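Local coordinates for protein gamma-glutamyl-gamma-aminobutyraldehyde dehydrogenase (Burkholderia cenocepacia, PDB 4LIH) that probably oxidises aldehydes such as gamma-glutamyl-gamma-aminobutyraldehyde to the corresponding acids, using NAD(P)+ as cofactor, at residues W272-G277 with Y432-A437; R425-T430 with R451-G456; M305-T310 with G349-G354. All blocks are in the same frame, centred on the assembly; numbering follows the deposited sequence.

Contact 1: W272-G277 with Y432-A437; sequences WLELGG and YGLAAA
Gly277 lies over one face of the Tyr432 ring, and Leu434 reaches across to the run of backbone just before it. The CA of Gly277 stands 4.0 Å from the centroid of the Tyr432 ring, 25° off the normal: a CH-pi contact displaced toward the rim. Tyr432 CG is anti to its carbonyl carbon (chi1 -68°), which sets it 3.7 Å from Gly277 CA. That CA is also 4.5 Å from Leu434 CB, so it lies between the tyrosine and the leucine. Gly276 O comes to the same ring obliquely, 3.3 Å from Tyr432 CD1. Leu434 fills the other half of the contact, its CG anti to the backbone N (chi1 -168°). Leu434 CD2 rests 3.8 Å from Leu275 O, while Leu434 CD1 lies 4.2 Å from OE2 of Glu274, the predicted active-site residue. One carboxylate oxygen thus has an apolar neighbour, and OE1 has a weak hydrogen bond with Asp484 N. Between the two segments the joint is one of van der Waals and CH-pi contacts; polar bridging comes from Ser479, whose OG bonds to both Gly276 O and Gly433 N, and Glu406 OE2 takes the N-H of Gly277. Leu273 to Gly277 fit the start of the glutamate signature of aldehyde dehydrogenases. Strand 270-274 runs parallel to strand 246-250 in the sheet that probably belongs to the cofactor-binding domain, whereas strand 435-439 lies between strands 280-283 and 457-460 in the other large sheet. Residues 275-277 lead from strand 270-274 of the first sheet to strand 280-283 of the second, and pass there against the loop that enters strand 435-439.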
loop_
_atom_site.group_PDB
_atom_site.type_symbol
_atom_site.label_atom_id
_atom_site.label_comp_id
_atom_site.label_asym_id
_atom_site.label_seq_id
_atom_site.Cartn_x
_atom_site.Cartn_y
_atom_site.Cartn_z
ATOM N N TRP A 272 -13.605 -9.976 -18.384
ATOM C CA TRP A 272 -12.201 -10.177 -18.099
ATOM C C TRP A 272 -11.681 -11.425 -18.801
ATOM O O TRP A 272 -12.141 -12.535 -18.515
ATOM C CB TRP A 272 -11.989 -10.323 -16.592
ATOM C CG TRP A 272 -12.336 -9.131 -15.806
ATOM C CD1 TRP A 272 -13.478 -8.925 -15.075
ATOM C CD2 TRP A 272 -11.571 -7.934 -15.707
ATOM N NE1 TRP A 272 -13.438 -7.690 -14.504
ATOM C CE2 TRP A 272 -12.266 -7.070 -14.858
ATOM C CE3 TRP A 272 -10.329 -7.522 -16.242
ATOM C CZ2 TRP A 272 -11.799 -5.796 -14.547
ATOM C CZ3 TRP A 272 -9.845 -6.259 -15.922
ATOM C CH2 TRP A 272 -10.595 -5.402 -15.083
ATOM N N LEU A 273 -10.700 -11.245 -19.689
ATOM C CA LEU A 273 -10.254 -12.328 -20.555
ATOM C C LEU A 273 -8.785 -12.663 -20.338
ATOM O O LEU A 273 -7.956 -11.787 -20.214
ATOM C CB LEU A 273 -10.441 -11.986 -22.044
ATOM C CG LEU A 273 -11.765 -11.378 -22.508
ATOM C CD1 LEU A 273 -11.623 -10.990 -23.984
ATOM C CD2 LEU A 273 -12.962 -12.305 -22.237
ATOM N N GLU A 274 -8.485 -13.954 -20.370
ATOM C CA GLU A 274 -7.117 -14.471 -20.395
ATOM C C GLU A 274 -7.114 -15.319 -21.668
ATOM O O GLU A 274 -7.933 -16.234 -21.826
ATOM C CB GLU A 274 -6.840 -15.350 -19.152
ATOM C CG GLU A 274 -6.741 -14.649 -17.804
ATOM C CD GLU A 274 -5.374 -14.076 -17.472
ATOM O OE1 GLU A 274 -5.293 -13.225 -16.589
ATOM O OE2 GLU A 274 -4.373 -14.481 -18.078
ATOM N N LEU A 275 -6.246 -14.979 -22.617
ATOM C CA LEU A 275 -6.325 -15.535 -23.971
ATOM C C LEU A 275 -4.991 -16.200 -24.290
ATOM O O LEU A 275 -4.234 -16.490 -23.358
ATOM C CB LEU A 275 -6.705 -14.436 -24.950
ATOM C CG LEU A 275 -7.983 -13.656 -24.593
ATOM C CD1 LEU A 275 -8.199 -12.487 -25.566
ATOM C CD2 LEU A 275 -9.169 -14.616 -24.612
ATOM N N GLY A 276 -4.707 -16.395 -25.569
ATOM C CA GLY A 276 -3.538 -17.154 -26.013
ATOM C C GLY A 276 -2.262 -16.318 -26.094
ATOM O O GLY A 276 -2.244 -15.126 -25.708
ATOM N N GLY A 277 -1.211 -16.945 -26.598
ATOM C CA GLY A 277 0.111 -16.313 -26.655
ATOM C C GLY A 277 0.981 -16.933 -27.730
ATOM O O GLY A 277 0.578 -17.915 -28.346
ATOM N N TYR A 432 0.251 -10.838 -29.648
ATOM C CA TYR A 432 0.178 -11.447 -28.327
ATOM C C TYR A 432 1.101 -10.730 -27.312
ATOM O O TYR A 432 1.965 -9.918 -27.703
ATOM C CB TYR A 432 0.544 -12.913 -28.435
ATOM C CG TYR A 432 -0.465 -13.732 -29.190
ATOM C CD1 TYR A 432 -1.776 -13.821 -28.737
ATOM C CD2 TYR A 432 -0.122 -14.401 -30.343
ATOM C CE1 TYR A 432 -2.711 -14.592 -29.400
ATOM C CE2 TYR A 432 -1.064 -15.198 -31.016
ATOM C CZ TYR A 432 -2.331 -15.299 -30.549
ATOM O OH TYR A 432 -3.240 -16.113 -31.252
ATOM N N GLY A 433 0.917 -11.030 -26.030
ATOM C CA GLY A 433 1.733 -10.433 -24.981
ATOM C C GLY A 433 1.511 -11.066 -23.628
ATOM O O GLY A 433 1.352 -10.360 -22.624
ATOM N N LEU A 434 1.436 -12.387 -23.602
ATOM C CA LEU A 434 1.143 -13.075 -22.343
ATOM C C LEU A 434 2.393 -13.236 -21.459
ATOM O O LEU A 434 2.341 -13.042 -20.239
ATOM C CB LEU A 434 0.440 -14.415 -22.611
ATOM C CG LEU A 434 -0.169 -15.080 -21.365
ATOM C CD1 LEU A 434 -1.106 -14.067 -20.699
ATOM C CD2 LEU A 434 -0.886 -16.421 -21.630
ATOM N N ALA A 435 3.525 -13.560 -22.085
ATOM C CA ALA A 435 4.715 -13.807 -21.346
ATOM C C ALA A 435 5.897 -13.750 -22.268
ATOM O O ALA A 435 5.750 -13.732 -23.521
ATOM C CB ALA A 435 4.619 -15.146 -20.640
ATOM N N ALA A 436 7.062 -13.693 -21.626
ATOM C CA ALA A 436 8.337 -13.679 -22.306
ATOM C C ALA A 436 9.435 -14.105 -21.337
ATOM O O ALA A 436 9.266 -14.111 -20.107
ATOM C CB ALA A 436 8.589 -12.273 -22.836
ATOM N N ALA A 437 10.589 -14.450 -21.880
ATOM C CA ALA A 437 11.762 -14.715 -21.020
ATOM C C ALA A 437 13.076 -14.321 -21.650
ATOM O O ALA A 437 13.156 -14.217 -22.880
ATOM C CB ALA A 437 11.786 -16.177 -20.669
#

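Contact 2: R425-T430 with R451-G456; sequences RIANDT and RRLRAG
The side-chain amide of Asn428 reaches from the last part of helix 420-428 to the backbone that leaves helix 443-452 and grips it on either side of Leu453. Asn428 OD1 accepts the N-H of Arg454 at 2.9 Å in a nearly straight bond (169°), the donor tilted from the carbonyl plane. Asn428 ND2 gives a hydrogen to Arg452 O at 3.0 Å, with that oxygen close to the amide plane. CG of Asn428 is anti to its own carbonyl carbon (chi1 -73°), and the two bonds, one at each end of the amide, fix its rotation. Helix 443-452 is the crossover of a beta-alpha-beta unit between the parallel strands 435-439 and 457-460, so Asn428 holds the return from that helix to the second strand. Beside the amide, Ala427 CB meets Leu453 CD2 at 3.7 Å, and both residues also pack on Ile282 of strand 280-283. Arg454 CB and CG both lie against the amide, CB 3.6 Å from Asn428 OD1. The chain then bends at chi2 and again at chi3; its guanidinium plane is turned 85° from the amide, and NH2 bonds to Pro165 O of the second subunit. Arg452 NH2 forms a salt bridge with Asp421 on helix 420-428.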
loop_
_atom_site.group_PDB
_atom_site.type_symbol
_atom_site.label_atom_id
_atom_site.label_comp_id
_atom_site.label_asym_id
_atom_site.label_seq_id
_atom_site.Cartn_x
_atom_site.Cartn_y
_atom_site.Cartn_z
ATOM N N ARG A 425 13.187 -6.913 -30.766
ATOM C CA ARG A 425 12.278 -6.541 -31.842
ATOM C C ARG A 425 11.434 -7.743 -32.293
ATOM O O ARG A 425 10.228 -7.633 -32.401
ATOM C CB ARG A 425 13.039 -5.920 -33.025
ATOM C CG ARG A 425 13.595 -4.531 -32.726
ATOM C CD ARG A 425 14.216 -3.858 -33.936
ATOM N NE ARG A 425 14.969 -4.785 -34.775
ATOM C CZ ARG A 425 16.291 -4.816 -34.865
ATOM N NH1 ARG A 425 17.031 -3.994 -34.151
ATOM N NH2 ARG A 425 16.871 -5.680 -35.668
ATOM N N ILE A 426 12.064 -8.897 -32.502
ATOM C CA ILE A 426 11.331 -10.123 -32.876
ATOM C C ILE A 426 10.350 -10.544 -31.751
ATOM O O ILE A 426 9.188 -10.860 -32.005
ATOM C CB ILE A 426 12.324 -11.274 -33.209
ATOM C CG1 ILE A 426 13.140 -10.930 -34.478
ATOM C CG2 ILE A 426 11.580 -12.599 -33.377
ATOM C CD1 ILE A 426 14.314 -11.874 -34.692
ATOM N N ALA A 427 10.829 -10.502 -30.507
ATOM C CA ALA A 427 10.024 -10.895 -29.359
ATOM C C ALA A 427 8.740 -10.079 -29.346
ATOM O O ALA A 427 7.664 -10.657 -29.252
ATOM C CB ALA A 427 10.787 -10.695 -28.073
ATOM N N ASN A 428 8.853 -8.765 -29.528
ATOM C CA ASN A 428 7.678 -7.902 -29.382
ATOM C C ASN A 428 6.828 -7.821 -30.650
ATOM O O ASN A 428 5.794 -7.175 -30.636
ATOM C CB ASN A 428 8.094 -6.489 -28.999
ATOM C CG ASN A 428 8.555 -6.383 -27.560
ATOM O OD1 ASN A 428 8.106 -7.124 -26.693
ATOM N ND2 ASN A 428 9.424 -5.407 -27.295
ATOM N N ASP A 429 7.295 -8.406 -31.749
ATOM C CA ASP A 429 6.605 -8.284 -33.054
ATOM C C ASP A 429 5.524 -9.348 -33.120
ATOM O O ASP A 429 5.667 -10.371 -33.805
ATOM C CB ASP A 429 7.562 -8.459 -34.214
ATOM C CG ASP A 429 6.932 -8.145 -35.589
ATOM O OD1 ASP A 429 5.835 -7.525 -35.693
ATOM O OD2 ASP A 429 7.594 -8.513 -36.578
ATOM N N THR A 430 4.450 -9.090 -32.403
ATOM C CA THR A 430 3.357 -10.020 -32.283
ATOM C C THR A 430 2.153 -9.269 -31.705
ATOM O O THR A 430 2.333 -8.296 -30.968
ATOM C CB THR A 430 3.740 -11.239 -31.406
ATOM O OG1 THR A 430 2.628 -12.105 -31.295
ATOM C CG2 THR A 430 4.185 -10.833 -30.030
ATOM N N ARG A 451 12.544 -5.104 -18.959
ATOM C CA ARG A 451 11.697 -3.906 -19.046
ATOM C C ARG A 451 11.103 -3.727 -20.444
ATOM O O ARG A 451 9.999 -3.246 -20.599
ATOM C CB ARG A 451 12.464 -2.650 -18.708
ATOM C CG ARG A 451 12.719 -2.454 -17.231
ATOM C CD ARG A 451 13.887 -1.505 -16.984
ATOM N NE ARG A 451 13.834 -0.999 -15.615
ATOM C CZ ARG A 451 14.444 0.098 -15.187
ATOM N NH1 ARG A 451 15.267 0.762 -15.989
ATOM N NH2 ARG A 451 14.272 0.495 -13.913
ATOM N N ARG A 452 11.887 -4.077 -21.462
ATOM C CA ARG A 452 11.494 -3.832 -22.824
ATOM C C ARG A 452 10.528 -4.858 -23.420
ATOM O O ARG A 452 9.904 -4.545 -24.412
ATOM C CB ARG A 452 12.739 -3.727 -23.709
ATOM C CG ARG A 452 13.478 -2.464 -23.436
ATOM C CD ARG A 452 14.885 -2.520 -23.945
ATOM N NE ARG A 452 15.015 -2.623 -25.393
ATOM C CZ ARG A 452 16.147 -3.036 -25.976
ATOM N NH1 ARG A 452 17.196 -3.390 -25.241
ATOM N NH2 ARG A 452 16.226 -3.135 -27.264
ATOM N N LEU A 453 10.438 -6.059 -22.858
ATOM C CA LEU A 453 9.537 -7.106 -23.365
ATOM C C LEU A 453 8.071 -6.789 -22.972
ATOM O O LEU A 453 7.750 -6.618 -21.797
ATOM C CB LEU A 453 9.969 -8.500 -22.839
ATOM C CG LEU A 453 11.391 -8.876 -23.329
ATOM C CD1 LEU A 453 11.999 -10.090 -22.627
ATOM C CD2 LEU A 453 11.427 -9.101 -24.835
ATOM N N ARG A 454 7.199 -6.709 -23.979
ATOM C CA ARG A 454 5.846 -6.242 -23.781
ATOM C C ARG A 454 4.954 -7.429 -23.448
ATOM O O ARG A 454 4.236 -7.933 -24.308
ATOM C CB ARG A 454 5.348 -5.528 -25.050
ATOM C CG ARG A 454 6.080 -4.242 -25.388
ATOM C CD ARG A 454 5.945 -3.182 -24.319
ATOM N NE ARG A 454 4.569 -2.639 -24.253
ATOM C CZ ARG A 454 4.211 -1.579 -23.514
ATOM N NH1 ARG A 454 5.099 -0.922 -22.777
ATOM N NH2 ARG A 454 2.951 -1.149 -23.532
ATOM N N ALA A 455 5.028 -7.879 -22.187
ATOM C CA ALA A 455 4.307 -9.059 -21.757
ATOM C C ALA A 455 3.990 -8.972 -20.281
ATOM O O ALA A 455 4.747 -8.357 -19.492
ATOM C CB ALA A 455 5.104 -10.337 -22.085
ATOM N N GLY A 456 2.924 -9.642 -19.887
ATOM C CA GLY A 456 2.430 -9.575 -18.487
ATOM C C GLY A 456 3.341 -10.246 -17.488
ATOM O O GLY A 456 3.423 -9.814 -16.324
#

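Contact 3: M305-T310 with G349-G354; sequences MGEMCT and GAIVDG
Met305 and Glu307 reach across to the backbone of 349-354 with Ile351 between them. Two loops pack here in what is probably the catalytic domain of the aldehyde dehydrogenase fold: one between helix 290-302 and strand 314-318, the other leading into helix 354-370, where Asp353 is the N-cap. In Met305, chi2 (72°) brings SD to Gly349 N and a second bend at chi3 turns CE toward Ala350 O. The SD of Met305 accepts a weak hydrogen bond from Gly349 N at 3.3 Å, and the terminal methyl, Met305 CE, comes to 3.2 Å from Ala350 O. Glu307 takes the contrary shape, extended beyond CG (chi2 168°), and presents its carboxylate to the backbone at Ile351-Val352. Glu307 OE1 receives the N-H of Val352 at 3.3 Å, a weak bond with a bent angle of 141°. Ile351 turns both branches to its neighbours: CD1 lies 3.7 Å from Met305 CB, while CG2 faces the glutamate. The buried carboxylate therefore meets a peptide N-H and hydrocarbon together: besides Val352 N, Glu307 OE1 has Ile351 CG2 at 3.6 Å and Ile351 CD1 at 3.7 Å.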
loop_
_atom_site.group_PDB
_atom_site.type_symbol
_atom_site.label_atom_id
_atom_site.label_comp_id
_atom_site.label_asym_id
_atom_site.label_seq_id
_atom_site.Cartn_x
_atom_site.Cartn_y
_atom_site.Cartn_z
ATOM N N MET A 305 1.786 -31.007 -22.877
ATOM C CA MET A 305 1.624 -31.166 -24.317
ATOM C C MET A 305 1.621 -29.864 -25.142
ATOM O O MET A 305 0.999 -29.814 -26.191
ATOM C CB MET A 305 0.322 -31.934 -24.599
ATOM C CG MET A 305 0.259 -33.327 -23.968
ATOM S SD MET A 305 0.060 -33.460 -22.145
ATOM C CE MET A 305 -1.697 -33.211 -21.925
ATOM N N GLY A 306 2.246 -28.803 -24.669
ATOM C CA GLY A 306 2.239 -27.503 -25.411
ATOM C C GLY A 306 0.910 -26.789 -25.322
ATOM O O GLY A 306 0.731 -25.744 -25.920
ATOM N N GLU A 307 -0.011 -27.371 -24.556
ATOM C CA GLU A 307 -1.382 -26.851 -24.386
ATOM C C GLU A 307 -1.319 -25.918 -23.194
ATOM O O GLU A 307 -1.816 -26.176 -22.109
ATOM C CB GLU A 307 -2.424 -27.944 -24.156
ATOM C CG GLU A 307 -2.507 -28.967 -25.287
ATOM C CD GLU A 307 -3.301 -30.221 -24.988
ATOM O OE1 GLU A 307 -3.769 -30.842 -25.988
ATOM O OE2 GLU A 307 -3.478 -30.619 -23.808
ATOM N N MET A 308 -0.690 -24.808 -23.436
ATOM C CA MET A 308 -0.363 -23.850 -22.385
ATOM C C MET A 308 -0.406 -22.504 -23.071
ATOM O O MET A 308 0.317 -22.281 -24.056
ATOM C CB MET A 308 1.036 -24.060 -21.865
ATOM C CG MET A 308 1.235 -25.210 -20.907
ATOM S SD MET A 308 2.854 -25.051 -20.104
ATOM C CE MET A 308 3.963 -25.345 -21.481
ATOM N N CYS A 309 -1.215 -21.600 -22.552
ATOM C CA CYS A 309 -1.322 -20.306 -23.199
ATOM C C CYS A 309 0.046 -19.569 -23.194
ATOM O O CYS A 309 0.403 -18.773 -24.147
ATOM C CB CYS A 309 -2.374 -19.498 -22.480
ATOM S SG CYS A 309 -4.067 -20.107 -22.773
ATOM N N THR A 310 0.778 -19.785 -22.094
ATOM C CA THR A 310 2.115 -19.142 -21.910
ATOM C C THR A 310 3.260 -19.985 -22.474
ATOM O O THR A 310 4.429 -19.715 -22.157
ATOM C CB THR A 310 2.509 -18.906 -20.441
ATOM O OG1 THR A 310 2.366 -20.131 -19.686
ATOM C CG2 THR A 310 1.727 -17.806 -19.821
ATOM N N GLY A 349 1.607 -36.413 -22.133
ATOM C CA GLY A 349 0.374 -37.199 -22.200
ATOM C C GLY A 349 -0.321 -37.065 -23.544
ATOM O O GLY A 349 0.312 -36.997 -24.559
ATOM N N ALA A 350 -1.632 -37.044 -23.522
ATOM C CA ALA A 350 -2.466 -37.110 -24.722
ATOM C C ALA A 350 -2.923 -35.729 -25.087
ATOM O O ALA A 350 -3.168 -34.909 -24.194
ATOM C CB ALA A 350 -3.675 -37.998 -24.466
ATOM N N ILE A 351 -3.062 -35.489 -26.388
ATOM C CA ILE A 351 -3.762 -34.298 -26.908
ATOM C C ILE A 351 -5.258 -34.444 -26.676
ATOM O O ILE A 351 -5.804 -35.554 -26.713
ATOM C CB ILE A 351 -3.446 -34.100 -28.399
ATOM C CG1 ILE A 351 -1.926 -34.009 -28.585
ATOM C CG2 ILE A 351 -4.174 -32.877 -28.951
ATOM C CD1 ILE A 351 -1.281 -32.814 -27.854
ATOM N N VAL A 352 -5.955 -33.340 -26.422
ATOM C CA VAL A 352 -7.280 -33.445 -25.800
ATOM C C VAL A 352 -8.328 -34.208 -26.632
ATOM O O VAL A 352 -9.129 -34.954 -26.069
ATOM C CB VAL A 352 -7.821 -32.080 -25.379
ATOM C CG1 VAL A 352 -8.301 -31.300 -26.581
ATOM C CG2 VAL A 352 -8.948 -32.256 -24.360
ATOM N N ASP A 353 -8.296 -34.040 -27.954
ATOM C CA ASP A 353 -9.160 -34.785 -28.877
ATOM C C ASP A 353 -8.617 -34.811 -30.305
ATOM O O ASP A 353 -7.584 -34.226 -30.607
ATOM C CB ASP A 353 -10.630 -34.294 -28.824
ATOM C CG ASP A 353 -10.813 -32.822 -29.220
ATOM O OD1 ASP A 353 -9.999 -32.222 -29.943
ATOM O OD2 ASP A 353 -11.845 -32.249 -28.839
ATOM N N GLY A 354 -9.321 -35.504 -31.200
ATOM C CA GLY A 354 -8.841 -35.656 -32.587
ATOM C C GLY A 354 -8.778 -34.334 -33.311
ATOM O O GLY A 354 -7.875 -34.102 -34.112
#

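Along the chain the loop closed by contact 1 encloses contact 3, while the segments of contacts 1 and 2 alternate: 425-430 precedes 432-437, and 451-456 follows it. The centres of contacts 1 and 2 are about 11 Å apart, joined by a probable hydrogen bond from Gly456 N to Gly433 O just ahead of the parallel strands 435-439 and 457-460. Contact 3 lies about 17 Å from contact 1 and about 25 Å from contact 2, between centres. Segment 305-310 of contact 3 and Leu434 of contact 1 border a pocket holding a MES molecule, probably from the crystallisation liquor, consistent with an active site between the sheets. Contacts 1 and 2 also touch the second subunit.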